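Local coordinates for protein ATP-dependent helicase FUN30 (Saccharomyces cerevisiae S288c, PDB 5GN1) that hydrolyses ATP to remodel nucleosomes, promoting DNA end resection at double-strand breaks and heterochromatin organization, and is represented here by the C-terminal part of its ATPase domain, at residues Asp246-Asp251 and Ile268-Ala273; Tyr227-Leu232 and Ile256-Thr261; Val199-Lys204 and Ala273-Ile278. All coordinates share one frame; numbering follows the deposited sequence. Where two conformers were deposited one is given.

Contact 1 of 3, residues Asp246-Asp251 and Ile268-Ala273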
# COMPACT_ATOMS: atom_id res chain seq x y z
N ASP A 246 -17.29 -17.93 -0.74
CA ASP A 246 -17.78 -19.16 -0.15
C ASP A 246 -16.68 -19.79 0.66
O ASP A 246 -16.92 -20.26 1.77
CB ASP A 246 -18.22 -20.15 -1.21
CG ASP A 246 -19.51 -19.79 -1.82
OD1 ASP A 246 -20.25 -18.97 -1.24
OD2 ASP A 246 -19.82 -20.33 -2.90
N LYS A 247 -15.47 -19.82 0.13
CA LYS A 247 -14.43 -20.42 0.93
C LYS A 247 -14.27 -19.73 2.29
O LYS A 247 -14.02 -20.38 3.30
CB LYS A 247 -13.14 -20.37 0.17
CG LYS A 247 -12.25 -21.57 0.22
CD LYS A 247 -11.32 -21.49 -0.97
CE LYS A 247 -10.14 -22.43 -0.87
NZ LYS A 247 -9.21 -22.19 -2.02
N PHE A 248 -14.43 -18.41 2.29
CA PHE A 248 -14.29 -17.62 3.51
C PHE A 248 -15.35 -18.01 4.53
O PHE A 248 -15.08 -18.11 5.72
CB PHE A 248 -14.38 -16.13 3.19
CG PHE A 248 -13.87 -15.24 4.29
CD1 PHE A 248 -12.63 -15.47 4.86
CD2 PHE A 248 -14.63 -14.18 4.75
CE1 PHE A 248 -12.15 -14.66 5.87
CE2 PHE A 248 -14.16 -13.37 5.76
CZ PHE A 248 -12.92 -13.60 6.32
N TYR A 249 -16.57 -18.23 4.05
CA TYR A 249 -17.68 -18.61 4.92
C TYR A 249 -17.54 -20.04 5.42
O TYR A 249 -17.92 -20.33 6.56
CB TYR A 249 -19.01 -18.47 4.17
CG TYR A 249 -19.60 -17.09 4.21
CD1 TYR A 249 -20.44 -16.70 5.25
CD2 TYR A 249 -19.33 -16.16 3.20
CE1 TYR A 249 -20.99 -15.42 5.29
CE2 TYR A 249 -19.86 -14.89 3.23
CZ TYR A 249 -20.69 -14.52 4.27
OH TYR A 249 -21.24 -13.25 4.27
N GLU A 250 -17.04 -20.94 4.58
CA GLU A 250 -17.10 -22.37 4.88
C GLU A 250 -15.95 -22.82 5.78
O GLU A 250 -16.13 -23.71 6.63
CB GLU A 250 -17.10 -23.17 3.57
CG GLU A 250 -17.44 -24.66 3.69
CD GLU A 250 -16.23 -25.52 4.05
OE1 GLU A 250 -15.08 -25.08 3.84
OE2 GLU A 250 -16.43 -26.63 4.57
N ASP A 251 -14.77 -22.20 5.64
CA ASP A 251 -13.55 -22.65 6.30
C ASP A 251 -13.28 -21.78 7.53
O ASP A 251 -12.81 -20.65 7.41
CB ASP A 251 -12.38 -22.60 5.31
CG ASP A 251 -11.19 -23.45 5.77
OD1 ASP A 251 -10.99 -23.62 7.00
OD2 ASP A 251 -10.46 -23.95 4.89
N ILE A 268 -20.59 -7.06 -2.26
CA ILE A 268 -20.35 -8.39 -1.71
C ILE A 268 -20.70 -8.37 -0.23
O ILE A 268 -20.65 -7.33 0.43
CB ILE A 268 -18.90 -8.87 -1.95
CG1 ILE A 268 -17.90 -7.93 -1.28
CG2 ILE A 268 -18.61 -9.00 -3.44
CD1 ILE A 268 -16.46 -8.24 -1.62
N ASN A 269 -21.04 -9.55 0.29
CA ASN A 269 -21.54 -9.72 1.65
C ASN A 269 -20.57 -10.60 2.43
O ASN A 269 -20.43 -11.79 2.13
CB ASN A 269 -22.94 -10.35 1.61
CG ASN A 269 -23.60 -10.37 2.97
OD1 ASN A 269 -22.99 -10.75 3.96
ND2 ASN A 269 -24.86 -9.95 3.02
N LEU A 270 -19.91 -10.02 3.44
CA LEU A 270 -18.88 -10.73 4.20
C LEU A 270 -19.18 -10.70 5.69
O LEU A 270 -18.29 -10.46 6.51
CB LEU A 270 -17.49 -10.13 3.91
CG LEU A 270 -17.05 -10.28 2.45
CD1 LEU A 270 -15.80 -9.47 2.10
CD2 LEU A 270 -16.84 -11.74 2.15
N VAL A 271 -20.42 -11.01 6.08
CA VAL A 271 -20.81 -10.88 7.49
C VAL A 271 -20.20 -11.96 8.37
O VAL A 271 -20.36 -11.92 9.59
CB VAL A 271 -22.34 -10.85 7.70
CG1 VAL A 271 -22.95 -9.62 7.03
CG2 VAL A 271 -22.99 -12.13 7.21
N CYS A 272 -19.48 -12.92 7.78
CA CYS A 272 -18.81 -13.89 8.64
C CYS A 272 -17.58 -13.30 9.33
O CYS A 272 -16.99 -13.97 10.18
CB CYS A 272 -18.43 -15.14 7.86
SG CYS A 272 -17.46 -14.82 6.38
N ALA A 273 -17.17 -12.08 8.98
CA ALA A 273 -16.16 -11.34 9.72
C ALA A 273 -16.85 -10.21 10.49
O ALA A 273 -17.80 -9.62 9.99
CB ALA A 273 -15.11 -10.75 8.77
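The last turn of helix 241-250 sets Y249 and F248 against the loop where helicase motif V runs out, with N269 preceding a type I turn from L270 to A273. The Y249 hydroxyl works in both directions: it donates to N269 O (2.7 Å), standing above that carbonyl's plane, 58° out of it, and accepts the amide of V271 (V271 N to Y249 OH 3.0 Å). C272 points back at the helix. Its SG, between the backbone N and the carbonyl carbon (chi1 54°), lies over the middle of the Y249 ring, 3.6 Å from the centroid and 6° off the normal. The same sulfur meets F248 obliquely, its closest approach being 3.3 Å from C272 SG to F248 CD2. A273 CB sits at the edge of the F248 ring, 4.1 Å from CE2. A phenylalanine in place of Y249 would probably leave N269 O without its hydroxyl donor and V271 N with only its weak bond to N269 OD1. Two backbone groups of a loop lacking regular structure are thus tied to the helix by one hydroxyl, while the C272 sulfur, over the face of Y249 and oblique to F248, packs the turn itself against the helix.

Contact 2 of 3, residues Tyr227-Leu232 and Ile256-Thr261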
# COMPACT_ATOMS: atom_id res chain seq x y z
N TYR A 227 -0.95 -17.06 9.16
CA TYR A 227 -2.39 -16.86 9.04
C TYR A 227 -2.82 -17.16 7.61
O TYR A 227 -2.34 -16.51 6.67
CB TYR A 227 -2.79 -15.43 9.39
CG TYR A 227 -2.52 -14.96 10.80
CD1 TYR A 227 -2.83 -15.74 11.90
CD2 TYR A 227 -1.98 -13.70 11.03
CE1 TYR A 227 -2.58 -15.28 13.21
CE2 TYR A 227 -1.75 -13.23 12.31
CZ TYR A 227 -2.04 -14.02 13.39
OH TYR A 227 -1.77 -13.52 14.66
N LYS A 228 -3.74 -18.11 7.44
CA LYS A 228 -4.35 -18.31 6.13
C LYS A 228 -5.19 -17.10 5.72
O LYS A 228 -5.78 -16.42 6.56
CB LYS A 228 -5.24 -19.56 6.11
CG LYS A 228 -4.53 -20.88 6.39
CD LYS A 228 -5.54 -22.05 6.49
CE LYS A 228 -4.94 -23.31 7.11
NZ LYS A 228 -5.98 -24.38 7.36
N PHE A 229 -5.24 -16.83 4.42
CA PHE A 229 -5.96 -15.67 3.93
C PHE A 229 -6.49 -15.96 2.53
O PHE A 229 -6.05 -16.88 1.85
CB PHE A 229 -5.05 -14.42 3.91
CG PHE A 229 -3.94 -14.51 2.89
CD1 PHE A 229 -2.73 -15.12 3.21
CD2 PHE A 229 -4.13 -14.01 1.60
CE1 PHE A 229 -1.73 -15.23 2.27
CE2 PHE A 229 -3.12 -14.11 0.65
CZ PHE A 229 -1.93 -14.74 0.98
N LEU A 230 -7.47 -15.16 2.12
CA LEU A 230 -7.94 -15.08 0.74
C LEU A 230 -7.84 -13.64 0.29
O LEU A 230 -7.72 -12.71 1.11
CB LEU A 230 -9.38 -15.57 0.60
CG LEU A 230 -9.63 -17.02 1.02
CD1 LEU A 230 -11.10 -17.21 1.42
CD2 LEU A 230 -9.24 -17.99 -0.10
N ARG A 231 -7.92 -13.44 -1.03
CA ARG A 231 -7.76 -12.11 -1.60
C ARG A 231 -8.75 -11.88 -2.72
O ARG A 231 -9.03 -12.78 -3.52
CB ARG A 231 -6.33 -11.93 -2.12
CG ARG A 231 -6.15 -10.75 -3.07
CD ARG A 231 -4.67 -10.51 -3.34
NE ARG A 231 -4.45 -9.34 -4.19
CZ ARG A 231 -3.24 -8.83 -4.43
NH1 ARG A 231 -2.18 -9.39 -3.86
NH2 ARG A 231 -3.10 -7.79 -5.23
N LEU A 232 -9.29 -10.66 -2.78
CA LEU A 232 -10.24 -10.25 -3.81
C LEU A 232 -10.02 -8.78 -4.08
O LEU A 232 -10.18 -7.95 -3.18
CB LEU A 232 -11.70 -10.51 -3.38
CG LEU A 232 -12.86 -10.34 -4.38
CD1 LEU A 232 -14.11 -10.99 -3.83
CD2 LEU A 232 -13.16 -8.88 -4.74
N ILE A 256 -8.62 -14.45 7.55
CA ILE A 256 -8.33 -13.16 6.94
C ILE A 256 -8.78 -13.14 5.48
O ILE A 256 -8.48 -14.07 4.72
CB ILE A 256 -6.83 -12.81 7.01
CG1 ILE A 256 -6.37 -12.74 8.45
CG2 ILE A 256 -6.56 -11.47 6.30
CD1 ILE A 256 -4.90 -12.43 8.58
N PHE A 257 -9.45 -12.06 5.10
CA PHE A 257 -9.76 -11.72 3.71
C PHE A 257 -9.12 -10.37 3.43
O PHE A 257 -9.43 -9.39 4.12
CB PHE A 257 -11.27 -11.65 3.49
CG PHE A 257 -11.72 -12.13 2.14
CD1 PHE A 257 -11.00 -11.85 1.00
CD2 PHE A 257 -12.89 -12.88 2.01
CE1 PHE A 257 -11.44 -12.30 -0.25
CE2 PHE A 257 -13.32 -13.33 0.77
CZ PHE A 257 -12.59 -13.04 -0.36
N ILE A 258 -8.21 -10.30 2.45
CA ILE A 258 -7.60 -9.03 2.07
C ILE A 258 -8.23 -8.56 0.77
O ILE A 258 -8.44 -9.36 -0.16
CB ILE A 258 -6.06 -9.12 1.98
CG1 ILE A 258 -5.60 -9.94 0.77
CG2 ILE A 258 -5.46 -9.66 3.29
CD1 ILE A 258 -4.07 -9.98 0.65
N LEU A 259 -8.58 -7.27 0.70
CA LEU A 259 -9.36 -6.72 -0.40
C LEU A 259 -8.88 -5.33 -0.75
O LEU A 259 -8.32 -4.62 0.10
CB LEU A 259 -10.87 -6.60 -0.09
CG LEU A 259 -11.64 -7.83 0.41
CD1 LEU A 259 -11.81 -7.74 1.90
CD2 LEU A 259 -13.01 -7.90 -0.29
N SER A 260 -9.10 -4.93 -1.99
CA SER A 260 -8.97 -3.52 -2.33
C SER A 260 -10.16 -2.75 -1.77
O SER A 260 -11.28 -3.27 -1.71
CB SER A 260 -8.86 -3.30 -3.84
OG SER A 260 -9.93 -3.92 -4.53
N THR A 261 -9.91 -1.51 -1.35
CA THR A 261 -10.99 -0.68 -0.81
C THR A 261 -12.12 -0.53 -1.82
O THR A 261 -13.29 -0.47 -1.43
CB THR A 261 -10.41 0.66 -0.39
OG1 THR A 261 -9.43 0.41 0.63
CG2 THR A 261 -11.47 1.58 0.16
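L230 and F257 meet in the tightly packed middle of this pair of parallel strands. L230 CB stands 3.9 Å above the plane of the F257 ring, displaced from the centre toward the rim, in a CH-pi contact. L232 CB comes in obliquely, 3.6 Å from F257 CE1, so the ring leans across to the neighbouring strand and touches two of its residues. F257 chi1, -145°, is off a staggered position, and the ring end comes nearer to strand 229-232 than its CB does. F248 of helix 241-250 also meets this ring, edge-to-face. Backbone bonds fasten the same region: I258 N gives a nearly straight bond to L230 O (2.8 Å, 172° at the hydrogen), and I258 O receives L232 N at 3.0 Å. L230 N in turn reaches I256 O, also at 3.0 Å.

Strands 229-232 and 256-260 belong to a beta-alpha-beta crossover whose connecting helix is 241-250, in the second RecA-like lobe of an SNF2 ATPase; 229-232 is an outermost strand of the chain's parallel sheet, and the short strands run 21° apart. The other face, with F229, R231, I256 and I258, turns to helix 212-224. Here R231 CB lies 3.6 Å from I258 CG1, and the extended arginine carries its guanidinium past the isoleucine to salt bridges with E219, D216 and D233.

The ends of the pair are looser. S260 N to L232 O, at 3.4 Å, is a weak bond. At the start, Y227 offers CB to I256 CD1 at 3.8 Å; the near side of its ring also touches that methyl, while its far end leads away toward helix 185-200, where Y227 packs on L194 and I198. K228, on the solvent side, directs its chain away from I256 to a salt bridge with D253.

Contact 3 of 3, residues Val199-Lys204 and Ala273-Ile278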
# COMPACT_ATOMS: atom_id res chain seq x y z
N VAL A 199 -6.13 -14.77 17.57
CA VAL A 199 -5.75 -15.69 18.64
C VAL A 199 -6.62 -15.47 19.87
O VAL A 199 -7.19 -16.42 20.41
CB VAL A 199 -4.25 -15.55 18.96
CG1 VAL A 199 -3.81 -16.64 19.93
CG2 VAL A 199 -3.43 -15.63 17.69
N ASP A 200 -6.75 -14.22 20.32
CA ASP A 200 -7.47 -13.96 21.57
C ASP A 200 -8.99 -13.95 21.38
O ASP A 200 -9.72 -14.54 22.19
CB ASP A 200 -6.99 -12.64 22.18
CG ASP A 200 -5.51 -12.65 22.51
OD1 ASP A 200 -4.92 -13.75 22.59
OD2 ASP A 200 -4.93 -11.56 22.69
N LYS A 201 -9.49 -13.30 20.33
CA LYS A 201 -10.92 -13.23 20.09
C LYS A 201 -11.44 -14.38 19.24
O LYS A 201 -12.65 -14.59 19.21
CB LYS A 201 -11.29 -11.89 19.42
CG LYS A 201 -11.10 -10.68 20.30
CD LYS A 201 -11.54 -9.41 19.56
CE LYS A 201 -11.37 -8.18 20.45
NZ LYS A 201 -11.83 -6.94 19.75
N GLN A 202 -10.59 -15.10 18.55
CA GLN A 202 -11.00 -16.17 17.65
C GLN A 202 -12.01 -15.70 16.61
O GLN A 202 -12.96 -16.35 16.34
CB GLN A 202 -11.54 -17.39 18.39
CG GLN A 202 -10.61 -17.96 19.41
CD GLN A 202 -9.57 -18.80 18.76
OE1 GLN A 202 -9.88 -19.75 18.10
NE2 GLN A 202 -8.34 -18.46 18.95
N GLU A 203 -11.75 -14.55 16.03
CA GLU A 203 -12.65 -13.96 15.06
C GLU A 203 -11.95 -13.82 13.70
O GLU A 203 -10.75 -14.08 13.56
CB GLU A 203 -13.16 -12.59 15.57
CG GLU A 203 -14.18 -12.72 16.73
CD GLU A 203 -14.55 -11.37 17.38
OE1 GLU A 203 -13.86 -10.36 17.11
OE2 GLU A 203 -15.54 -11.33 18.16
N LYS A 204 -12.73 -13.42 12.70
CA LYS A 204 -12.25 -13.17 11.35
C LYS A 204 -12.16 -11.66 11.11
O LYS A 204 -12.75 -10.86 11.84
CB LYS A 204 -13.17 -13.83 10.33
CG LYS A 204 -13.26 -15.34 10.49
CD LYS A 204 -13.60 -15.97 9.16
CE LYS A 204 -13.58 -17.49 9.24
NZ LYS A 204 -13.46 -18.13 7.89
N ALA A 273 -17.17 -12.08 8.98
CA ALA A 273 -16.16 -11.34 9.72
C ALA A 273 -16.85 -10.21 10.49
O ALA A 273 -17.80 -9.62 9.99
CB ALA A 273 -15.11 -10.75 8.77
N ASN A 274 -16.37 -9.92 11.71
CA ASN A 274 -16.87 -8.75 12.44
C ASN A 274 -15.76 -7.78 12.81
O ASN A 274 -15.93 -6.95 13.71
CB ASN A 274 -17.68 -9.16 13.68
CG ASN A 274 -16.84 -9.82 14.76
OD1 ASN A 274 -16.08 -10.75 14.50
ND2 ASN A 274 -17.00 -9.35 16.00
N ASN A 275 -14.61 -7.86 12.12
CA ASN A 275 -13.51 -6.92 12.28
C ASN A 275 -13.07 -6.43 10.92
O ASN A 275 -13.08 -7.18 9.94
CB ASN A 275 -12.33 -7.55 13.01
CG ASN A 275 -12.71 -8.04 14.38
OD1 ASN A 275 -12.64 -7.30 15.36
ND2 ASN A 275 -13.11 -9.30 14.46
N VAL A 276 -12.70 -5.15 10.86
CA VAL A 276 -12.26 -4.52 9.63
C VAL A 276 -11.04 -3.68 9.95
O VAL A 276 -11.06 -2.89 10.90
CB VAL A 276 -13.38 -3.65 9.00
CG1 VAL A 276 -12.82 -2.89 7.79
CG2 VAL A 276 -14.57 -4.51 8.57
N ILE A 277 -9.96 -3.87 9.19
CA ILE A 277 -8.75 -3.08 9.31
C ILE A 277 -8.59 -2.30 8.02
O ILE A 277 -8.51 -2.90 6.94
CB ILE A 277 -7.52 -3.95 9.59
CG1 ILE A 277 -7.72 -4.75 10.88
CG2 ILE A 277 -6.27 -3.08 9.67
CD1 ILE A 277 -6.58 -5.65 11.19
N ILE A 278 -8.56 -0.98 8.13
CA ILE A 278 -8.30 -0.09 7.00
C ILE A 278 -6.80 0.16 7.02
O ILE A 278 -6.30 0.88 7.88
CB ILE A 278 -9.09 1.22 7.12
CG1 ILE A 278 -10.58 0.94 7.30
CG2 ILE A 278 -8.89 2.09 5.88
CD1 ILE A 278 -11.21 0.30 6.11
O HOH W 1 -13.99 -7.81 17.79
O HOH W 2 -15.56 -12.83 12.99
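E203 and the asparagines N274 and N275 join the loop leaving helix 185-200 to the start of strand 275-278, on the parallel sheet of the helicase C-terminal domain. Helix 185-200 packs on this sheet, and K204 leads into strand 205-209, the neighbour of 275-278. Q202, with positive phi (54°), turns the chain out of the helix and toward the sheet.

The direct hydrogen bonds come from the two amides. N275 ND2 is gripped twice, both partners lying close to its amide plane: it gives a nearly straight bond to E203 OE1 (3.0 Å, 177° at the hydrogen) and another to K204 O (3.1 Å). The first arrives from above the carboxylate plane. N274 ND2 makes a weak bond to E203 OE2 at 3.3 Å, its amide turned 80° against the carboxylate, and it has a further acceptor in E303 O. Both carboxylate oxygens are therefore engaged by successive asparagines at the entry to the strand, OE2 only weakly.

Apolar contact is slight. K204 CB lies 4.0 Å from A273 CB, and the extended lysine chain then leads away to the carbonyl oxygens of F248, D251 and I254, with a cation-pi contact to the F248 ring. Its charge is probably well stabilised by these three carbonyls.

Water completes the contact at two places. K201 NZ donates to one that also lies 2.6 Å from E203 OE1 and close to N275 OD1, so the lysine approaches this polar group through solvent and would probably temper the charge of the glutamate. The second water accepts from K204 N at 2.9 Å and donates to N274 OD1 at 2.6 Å.

The three contacts lie 11 to 13 Å apart, centre to centre, in the second RecA-like lobe. Along the chain the segments run 199-204, 227-232, 246-251, 256-261, 268-273 and 273-278, so contact 3 closes a loop that encloses the other two, while the segments of contacts 1 and 2 alternate. Contacts 2 and 3 reach the same parallel sheet, in which strand 205-209 separates 256-260 from 275-278. Contact 1 shares A273 with contact 3. Contacts 1 and 3 place the loop after strand 256-260, with the end of motif V, between helix 241-250 and the sheet, beside R294 and R297 of motif VI; contact 2 pairs the strands that precede and follow that helix.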